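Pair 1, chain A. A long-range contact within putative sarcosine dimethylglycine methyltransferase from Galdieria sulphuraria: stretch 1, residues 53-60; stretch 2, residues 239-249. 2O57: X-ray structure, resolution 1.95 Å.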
# COMPACT_ATOMS: atom_id res chain seq x y z
N PRO A 53 5.98 -5.33 18.97
CA PRO A 53 6.03 -6.80 18.84
C PRO A 53 4.64 -7.40 18.61
O PRO A 53 3.69 -7.20 19.40
CB PRO A 53 6.64 -7.27 20.17
CG PRO A 53 6.33 -6.14 21.17
CD PRO A 53 6.22 -4.86 20.35
N VAL A 54 4.52 -8.08 17.47
CA VAL A 54 3.25 -8.58 17.00
C VAL A 54 2.59 -9.51 18.05
O VAL A 54 1.37 -9.52 18.18
CB VAL A 54 3.43 -9.27 15.63
CG1 VAL A 54 2.15 -9.91 15.18
CG2 VAL A 54 3.91 -8.25 14.57
N ASP A 55 3.40 -10.26 18.79
CA ASP A 55 2.83 -11.20 19.78
C ASP A 55 2.05 -10.45 20.88
O ASP A 55 1.09 -11.00 21.45
CB ASP A 55 3.92 -12.10 20.37
CG ASP A 55 4.75 -11.38 21.40
OD1 ASP A 55 5.67 -10.64 21.01
OD2 ASP A 55 4.46 -11.54 22.60
N GLN A 56 2.40 -9.17 21.11
CA GLN A 56 1.72 -8.30 22.09
C GLN A 56 0.51 -7.52 21.53
O GLN A 56 -0.28 -6.95 22.30
CB GLN A 56 2.69 -7.27 22.68
CG GLN A 56 3.83 -7.83 23.49
CD GLN A 56 3.33 -8.67 24.63
OE1 GLN A 56 2.56 -8.21 25.48
NE2 GLN A 56 3.73 -9.93 24.64
N ASP A 57 0.40 -7.48 20.20
CA ASP A 57 -0.65 -6.71 19.54
C ASP A 57 -1.96 -7.51 19.56
O ASP A 57 -1.95 -8.70 19.80
CB ASP A 57 -0.21 -6.38 18.10
CG ASP A 57 -0.96 -5.20 17.50
OD1 ASP A 57 -1.61 -4.44 18.23
OD2 ASP A 57 -0.88 -5.01 16.28
N GLU A 58 -3.08 -6.85 19.41
CA GLU A 58 -4.34 -7.59 19.39
C GLU A 58 -4.93 -7.58 17.98
O GLU A 58 -4.82 -6.59 17.24
CB GLU A 58 -5.35 -6.98 20.39
CG GLU A 58 -4.85 -6.83 21.84
CD GLU A 58 -4.85 -8.12 22.63
OE1 GLU A 58 -5.11 -9.21 22.03
OE2 GLU A 58 -4.58 -8.04 23.87
N ILE A 59 -5.59 -8.68 17.62
CA ILE A 59 -6.20 -8.84 16.31
C ILE A 59 -7.28 -7.75 16.08
O ILE A 59 -7.34 -7.16 15.03
CB ILE A 59 -6.78 -10.27 16.19
CG1 ILE A 59 -5.63 -11.29 16.18
CG2 ILE A 59 -7.74 -10.39 14.98
CD1 ILE A 59 -6.06 -12.75 16.10
N ARG A 60 -8.12 -7.50 17.08
CA ARG A 60 -9.12 -6.43 17.01
C ARG A 60 -8.48 -5.09 16.59
O ARG A 60 -8.94 -4.42 15.66
CB ARG A 60 -9.82 -6.25 18.38
CG ARG A 60 -10.69 -5.01 18.53
CD ARG A 60 -11.93 -5.06 17.64
NE ARG A 60 -12.94 -5.98 18.18
CZ ARG A 60 -13.81 -6.67 17.44
NH1 ARG A 60 -13.81 -6.57 16.10
NH2 ARG A 60 -14.70 -7.46 18.06
N VAL A 239 1.19 -13.01 6.98
CA VAL A 239 1.91 -13.86 7.95
C VAL A 239 1.52 -13.55 9.39
O VAL A 239 1.16 -14.48 10.15
CB VAL A 239 3.45 -13.78 7.76
CG1 VAL A 239 4.21 -14.47 8.95
CG2 VAL A 239 3.81 -14.40 6.44
N HIS A 240 1.52 -12.27 9.77
CA HIS A 240 1.22 -11.92 11.15
C HIS A 240 -0.23 -12.28 11.48
O HIS A 240 -0.49 -12.80 12.56
CB HIS A 240 1.37 -10.43 11.39
CG HIS A 240 2.78 -9.95 11.27
ND1 HIS A 240 3.11 -8.70 10.80
CD2 HIS A 240 3.96 -10.56 11.57
CE1 HIS A 240 4.42 -8.55 10.81
NE2 HIS A 240 4.96 -9.67 11.26
N HIS A 241 -1.13 -11.93 10.57
CA HIS A 241 -2.56 -12.09 10.84
C HIS A 241 -2.93 -13.56 11.03
O HIS A 241 -3.58 -13.90 12.01
CB HIS A 241 -3.38 -11.55 9.69
CG HIS A 241 -4.85 -11.56 9.96
ND1 HIS A 241 -5.44 -10.78 10.94
CD2 HIS A 241 -5.84 -12.30 9.40
CE1 HIS A 241 -6.74 -11.00 10.93
NE2 HIS A 241 -7.01 -11.92 10.00
N TYR A 242 -2.51 -14.41 10.09
CA TYR A 242 -2.83 -15.81 10.21
C TYR A 242 -2.11 -16.53 11.35
O TYR A 242 -2.72 -17.39 11.99
CB TYR A 242 -2.69 -16.51 8.86
CG TYR A 242 -3.80 -16.07 7.94
CD1 TYR A 242 -5.15 -16.17 8.35
CD2 TYR A 242 -3.53 -15.51 6.71
CE1 TYR A 242 -6.19 -15.74 7.52
CE2 TYR A 242 -4.59 -15.08 5.86
CZ TYR A 242 -5.88 -15.20 6.26
OH TYR A 242 -6.89 -14.80 5.43
N SER A 243 -0.88 -16.08 11.68
CA SER A 243 -0.19 -16.55 12.89
C SER A 243 -0.97 -16.18 14.18
O SER A 243 -1.15 -17.02 15.09
CB SER A 243 1.25 -15.96 12.96
OG SER A 243 2.01 -16.42 11.86
N LYS A 244 -1.43 -14.93 14.27
CA LYS A 244 -2.22 -14.51 15.43
C LYS A 244 -3.58 -15.23 15.51
O LYS A 244 -4.03 -15.63 16.60
CB LYS A 244 -2.47 -13.00 15.39
CG LYS A 244 -1.18 -12.13 15.44
CD LYS A 244 -0.60 -12.08 16.81
CE LYS A 244 -1.48 -11.28 17.72
NZ LYS A 244 -0.93 -11.19 19.08
N VAL A 245 -4.24 -15.41 14.37
CA VAL A 245 -5.50 -16.15 14.38
C VAL A 245 -5.28 -17.60 14.84
O VAL A 245 -6.08 -18.15 15.66
CB VAL A 245 -6.21 -16.10 13.02
CG1 VAL A 245 -7.43 -17.03 13.05
CG2 VAL A 245 -6.67 -14.65 12.69
N LYS A 246 -4.19 -18.23 14.37
CA LYS A 246 -3.88 -19.59 14.81
C LYS A 246 -3.63 -19.67 16.31
O LYS A 246 -4.05 -20.64 16.96
CB LYS A 246 -2.68 -20.17 14.04
CG LYS A 246 -2.47 -21.68 14.30
CD LYS A 246 -1.37 -22.30 13.39
CE LYS A 246 -0.05 -21.78 13.80
NZ LYS A 246 0.41 -22.55 15.03
N ALA A 247 -2.93 -18.67 16.86
CA ALA A 247 -2.67 -18.61 18.30
C ALA A 247 -4.00 -18.50 19.07
O ALA A 247 -4.19 -19.15 20.08
CB ALA A 247 -1.75 -17.39 18.61
N GLU A 248 -4.90 -17.64 18.60
CA GLU A 248 -6.23 -17.50 19.23
C GLU A 248 -7.07 -18.78 19.15
O GLU A 248 -7.77 -19.15 20.11
CB GLU A 248 -7.02 -16.31 18.63
CG GLU A 248 -8.27 -15.97 19.47
CD GLU A 248 -7.93 -15.32 20.82
OE1 GLU A 248 -6.77 -14.89 21.05
OE2 GLU A 248 -8.82 -15.29 21.67
N LEU A 249 -6.98 -19.48 18.03
CA LEU A 249 -7.72 -20.74 17.86
C LEU A 249 -7.21 -21.78 18.91
O LEU A 249 -7.98 -22.53 19.53
CB LEU A 249 -7.54 -21.26 16.43
CG LEU A 249 -8.03 -22.68 16.09
CD1 LEU A 249 -9.56 -22.73 16.33
CD2 LEU A 249 -7.73 -23.07 14.65
O HOH W 1 -2.95 -11.21 21.66

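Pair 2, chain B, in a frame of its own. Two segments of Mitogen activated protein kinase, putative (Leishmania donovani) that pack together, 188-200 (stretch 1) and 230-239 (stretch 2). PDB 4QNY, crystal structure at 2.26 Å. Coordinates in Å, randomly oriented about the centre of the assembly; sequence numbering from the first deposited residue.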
# COMPACT_ATOMS: atom_id res chain seq x y z
N MET B 188 -12.19 -1.06 0.76
CA MET B 188 -11.50 -1.06 -0.52
C MET B 188 -10.89 -2.43 -0.83
O MET B 188 -9.84 -2.78 -0.30
CB MET B 188 -10.40 0.01 -0.54
CG MET B 188 -9.67 0.13 -1.86
SD MET B 188 -10.77 0.57 -3.22
CE MET B 188 -11.48 2.10 -2.61
N ARG B 189 -11.57 -3.20 -1.68
CA ARG B 189 -11.11 -4.53 -2.05
C ARG B 189 -10.71 -4.59 -3.52
O ARG B 189 -10.36 -5.66 -4.04
CB ARG B 189 -12.20 -5.57 -1.77
CG ARG B 189 -13.33 -5.57 -2.80
CD ARG B 189 -14.36 -6.66 -2.53
NE ARG B 189 -15.22 -6.34 -1.40
CZ ARG B 189 -15.34 -7.09 -0.31
NH1 ARG B 189 -14.65 -8.23 -0.21
NH2 ARG B 189 -16.14 -6.72 0.67
N TRP B 190 -10.75 -3.45 -4.19
CA TRP B 190 -10.57 -3.38 -5.64
C TRP B 190 -9.16 -3.72 -6.10
O TRP B 190 -8.92 -3.89 -7.30
CB TRP B 190 -10.94 -1.98 -6.14
CG TRP B 190 -12.38 -1.61 -5.90
CD1 TRP B 190 -13.38 -2.45 -5.51
CD2 TRP B 190 -12.96 -0.31 -6.04
NE1 TRP B 190 -14.56 -1.75 -5.40
CE2 TRP B 190 -14.33 -0.44 -5.72
CE3 TRP B 190 -12.46 0.94 -6.40
CZ2 TRP B 190 -15.20 0.65 -5.75
CZ3 TRP B 190 -13.33 2.02 -6.44
CH2 TRP B 190 -14.69 1.86 -6.11
N TYR B 191 -8.23 -3.83 -5.17
CA TYR B 191 -6.83 -4.04 -5.52
C TYR B 191 -6.30 -5.36 -4.99
O TYR B 191 -5.09 -5.60 -4.98
CB TYR B 191 -5.99 -2.87 -5.00
CG TYR B 191 -6.46 -1.54 -5.56
CD1 TYR B 191 -5.98 -1.07 -6.77
CD2 TYR B 191 -7.40 -0.78 -4.88
CE1 TYR B 191 -6.42 0.14 -7.28
CE2 TYR B 191 -7.84 0.42 -5.38
CZ TYR B 191 -7.35 0.88 -6.59
OH TYR B 191 -7.79 2.08 -7.10
N ARG B 192 -7.21 -6.23 -4.56
CA ARG B 192 -6.85 -7.55 -4.08
C ARG B 192 -6.60 -8.52 -5.23
O ARG B 192 -7.42 -8.64 -6.14
CB ARG B 192 -7.95 -8.10 -3.16
CG ARG B 192 -8.07 -7.36 -1.84
CD ARG B 192 -9.23 -7.88 -1.02
NE ARG B 192 -9.05 -7.59 0.40
CZ ARG B 192 -9.92 -7.93 1.35
NH1 ARG B 192 -11.03 -8.58 1.03
NH2 ARG B 192 -9.66 -7.64 2.61
N ALA B 193 -5.46 -9.19 -5.19
CA ALA B 193 -5.09 -10.19 -6.19
C ALA B 193 -6.10 -11.34 -6.19
O ALA B 193 -6.71 -11.63 -5.16
CB ALA B 193 -3.68 -10.70 -5.92
N PRO B 194 -6.27 -12.01 -7.35
CA PRO B 194 -7.24 -13.10 -7.47
C PRO B 194 -6.99 -14.26 -6.50
O PRO B 194 -7.95 -14.90 -6.08
CB PRO B 194 -7.05 -13.57 -8.93
CG PRO B 194 -5.73 -13.03 -9.35
CD PRO B 194 -5.59 -11.73 -8.63
N GLU B 195 -5.73 -14.51 -6.15
CA GLU B 195 -5.43 -15.58 -5.20
C GLU B 195 -5.98 -15.26 -3.82
O GLU B 195 -6.38 -16.15 -3.08
CB GLU B 195 -3.92 -15.84 -5.13
CG GLU B 195 -3.07 -14.62 -4.85
CD GLU B 195 -2.57 -13.95 -6.11
OE1 GLU B 195 -1.40 -13.50 -6.12
OE2 GLU B 195 -3.34 -13.87 -7.09
N LEU B 196 -6.01 -13.97 -3.47
CA LEU B 196 -6.62 -13.53 -2.22
C LEU B 196 -8.13 -13.67 -2.31
O LEU B 196 -8.77 -14.23 -1.42
CB LEU B 196 -6.24 -12.08 -1.91
CG LEU B 196 -4.77 -11.79 -1.58
CD1 LEU B 196 -4.58 -10.31 -1.28
CD2 LEU B 196 -4.32 -12.64 -0.40
N VAL B 197 -8.69 -13.16 -3.40
CA VAL B 197 -10.12 -13.18 -3.65
C VAL B 197 -10.68 -14.61 -3.63
O VAL B 197 -11.79 -14.85 -3.15
CB VAL B 197 -10.46 -12.52 -5.00
CG1 VAL B 197 -11.95 -12.57 -5.28
CG2 VAL B 197 -9.96 -11.08 -5.02
N MET B 198 -9.89 -15.55 -4.14
CA MET B 198 -10.33 -16.94 -4.22
C MET B 198 -9.92 -17.74 -2.99
O MET B 198 -9.92 -18.97 -3.02
CB MET B 198 -9.79 -17.59 -5.49
CG MET B 198 -10.41 -17.03 -6.76
SD MET B 198 -9.85 -17.87 -8.25
CE MET B 198 -10.52 -19.52 -8.00
N GLU B 199 -9.57 -17.03 -1.92
CA GLU B 199 -9.36 -17.62 -0.60
C GLU B 199 -8.19 -18.60 -0.52
O GLU B 199 -8.26 -19.60 0.20
CB GLU B 199 -10.64 -18.33 -0.13
CG GLU B 199 -11.89 -17.47 -0.18
CD GLU B 199 -13.15 -18.27 0.00
OE1 GLU B 199 -13.10 -19.51 -0.18
OE2 GLU B 199 -14.20 -17.68 0.33
N ASP B 200 -7.12 -18.33 -1.26
CA ASP B 200 -5.90 -19.11 -1.09
C ASP B 200 -5.21 -18.68 0.20
O ASP B 200 -4.80 -17.53 0.33
CB ASP B 200 -4.97 -18.94 -2.29
CG ASP B 200 -4.91 -20.18 -3.16
OD1 ASP B 200 -5.83 -21.02 -3.04
OD2 ASP B 200 -3.97 -20.32 -3.96
N ASP B 230 -18.35 -7.10 -3.40
CA ASP B 230 -18.09 -8.16 -2.44
C ASP B 230 -17.05 -9.11 -3.02
O ASP B 230 -16.54 -8.88 -4.12
CB ASP B 230 -19.38 -8.90 -2.08
CG ASP B 230 -20.16 -9.36 -3.30
OD1 ASP B 230 -19.87 -10.46 -3.82
OD2 ASP B 230 -21.07 -8.62 -3.74
N ARG B 231 -16.75 -10.18 -2.29
CA ARG B 231 -15.68 -11.10 -2.69
C ARG B 231 -15.95 -11.79 -4.02
O ARG B 231 -15.13 -11.73 -4.93
CB ARG B 231 -15.45 -12.15 -1.60
CG ARG B 231 -14.43 -13.21 -1.99
CD ARG B 231 -13.87 -13.91 -0.77
NE ARG B 231 -13.17 -12.98 0.11
CZ ARG B 231 -12.78 -13.27 1.35
NH1 ARG B 231 -12.15 -12.35 2.08
NH2 ARG B 231 -13.02 -14.47 1.86
N VAL B 232 -17.10 -12.45 -4.13
CA VAL B 232 -17.46 -13.14 -5.36
C VAL B 232 -17.57 -12.15 -6.52
O VAL B 232 -17.10 -12.42 -7.62
CB VAL B 232 -18.79 -13.91 -5.21
CG1 VAL B 232 -19.25 -14.46 -6.55
CG2 VAL B 232 -18.64 -15.03 -4.19
N ASN B 233 -18.18 -11.00 -6.25
CA ASN B 233 -18.32 -9.96 -7.25
C ASN B 233 -16.96 -9.41 -7.69
O ASN B 233 -16.80 -8.99 -8.84
CB ASN B 233 -19.20 -8.82 -6.73
CG ASN B 233 -19.52 -7.80 -7.80
OD1 ASN B 233 -19.21 -6.61 -7.66
ND2 ASN B 233 -20.15 -8.24 -8.88
N GLN B 234 -16.00 -9.42 -6.77
CA GLN B 234 -14.64 -8.98 -7.09
C GLN B 234 -14.01 -9.93 -8.10
O GLN B 234 -13.34 -9.50 -9.04
CB GLN B 234 -13.79 -8.91 -5.82
CG GLN B 234 -12.36 -8.45 -6.05
CD GLN B 234 -12.26 -7.01 -6.52
OE1 GLN B 234 -13.10 -6.18 -6.18
NE2 GLN B 234 -11.24 -6.71 -7.31
N LEU B 235 -14.22 -11.23 -7.91
CA LEU B 235 -13.71 -12.24 -8.83
C LEU B 235 -14.36 -12.09 -10.20
O LEU B 235 -13.70 -12.24 -11.23
CB LEU B 235 -13.95 -13.64 -8.28
CG LEU B 235 -13.42 -14.79 -9.15
CD1 LEU B 235 -11.91 -14.69 -9.31
CD2 LEU B 235 -13.83 -16.14 -8.58
N ASP B 236 -15.66 -11.79 -10.21
CA ASP B 236 -16.39 -11.58 -11.45
C ASP B 236 -15.82 -10.40 -12.23
O ASP B 236 -15.64 -10.48 -13.44
CB ASP B 236 -17.88 -11.37 -11.17
CG ASP B 236 -18.58 -12.64 -10.75
OD1 ASP B 236 -18.20 -13.73 -11.22
OD2 ASP B 236 -19.53 -12.56 -9.93
N LYS B 237 -15.54 -9.31 -11.52
CA LYS B 237 -15.01 -8.10 -12.14
C LYS B 237 -13.62 -8.32 -12.72
O LYS B 237 -13.27 -7.77 -13.76
CB LYS B 237 -14.97 -6.95 -11.12
CG LYS B 237 -16.34 -6.39 -10.76
CD LYS B 237 -16.97 -5.69 -11.95
CE LYS B 237 -18.39 -5.25 -11.64
NZ LYS B 237 -18.46 -4.39 -10.42
N ILE B 238 -12.82 -9.13 -12.03
CA ILE B 238 -11.47 -9.45 -12.49
C ILE B 238 -11.52 -10.33 -13.74
O ILE B 238 -10.86 -10.04 -14.74
CB ILE B 238 -10.65 -10.16 -11.40
CG1 ILE B 238 -10.38 -9.21 -10.23
CG2 ILE B 238 -9.34 -10.69 -11.96
CD1 ILE B 238 -9.63 -9.84 -9.08
N VAL B 239 -12.31 -11.39 -13.68
CA VAL B 239 -12.43 -12.33 -14.79
C VAL B 239 -13.07 -11.69 -16.02
O VAL B 239 -12.67 -11.96 -17.15
CB VAL B 239 -13.23 -13.59 -14.38
CG1 VAL B 239 -13.48 -14.49 -15.58
CG2 VAL B 239 -12.50 -14.34 -13.29

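The sharpest difference lies at one matched helix position, A:Lys244 in pair 1 and B:Gln234 in pair 2, whose side-chain centres fall 1.4 Å apart after superposition. In pair 1 the lysine hydrogen-bonds across the contact: A:Lys244 NZ donates to A:Val54 O at 3.0 Å and to A:Asp57 O at 2.8 Å. In pair 2, B:Gln234 lies against the turn, its CD 3.4 Å from B:Arg189 O and its OE1 3.8 Å from B:Trp190 CD1, at the edge of the indole ring; its amide atoms are hydrogen-bonded outside the two stretches.

The comparison rests on a superposition of N, CA and C atoms from 14 central residues, with an RMSD of 1.0 Å. In both pairs a short turn leads into the start of a helix and packs against a second helix. The turns match from A:Val54 to A:Asp57 and from B:Arg189 to B:Arg192, with CA deviations of 0.9 Å or less. Each is closed by a backbone hydrogen bond between its end residues: A:Asp57 N to A:Val54 O at 3.0 Å, and B:Arg192 N to B:Arg189 O at 3.2 Å. The next position is an N-cap in both, A:Glu58 and B:Ala193.

In pair 1 the turn places A:Val54 O and A:Asp57 O where A:Lys244 NZ reaches both, the side chain having chi1 to chi3 all m and chi4 t. Water 1 extends this polar site, accepting from A:Lys244 NZ at 3.3 Å and donating to A:Glu58 OE1 at 3.0 Å. B:Ala193, at the matching position, has only a methyl side chain.

The first turn position is filled in contrasting ways. A:Val54 points toward the helix and lays CG2 over the A:His240 ring, 3.6 Å from its centroid and 4° off the normal, a CH-pi contact. The matched B:Arg189 also points toward its partner, but offers a guanidinium face to B:Asp230 CA and B:Arg231 N; its NH1 lies 3.5 Å from B:Arg231 N.

Apolar packing can be compared at one matched position. In pair 1, A:Ile59 extends CD1 to 3.6 Å from A:Lys244 C and 4.0 Å from A:Val245 CG2. Its counterpart B:Pro194 deviates by 2.0 Å at CA and makes a looser contact, with CD 4.5 Å from B:Ile238 CD1. Further along pair 2, beyond where the first stretch of pair 1 ends, B:Val197 fits as a knob among B:Arg231, B:Gln234, B:Leu235 and B:Ile238, with CG1 3.8 Å from B:Leu235 CB and CG2 3.7 Å from B:Gln234 CG. B:Met198 adds CG at 3.8 Å from B:Leu235 CD1, and a long salt bridge runs from B:Glu199 OE2 to B:Arg231 NH2 at 3.7 Å.

The buried areas, 396 Å² in pair 1 and 653 Å² in pair 2, cover stretches of unequal extent and do not rank the two solutions.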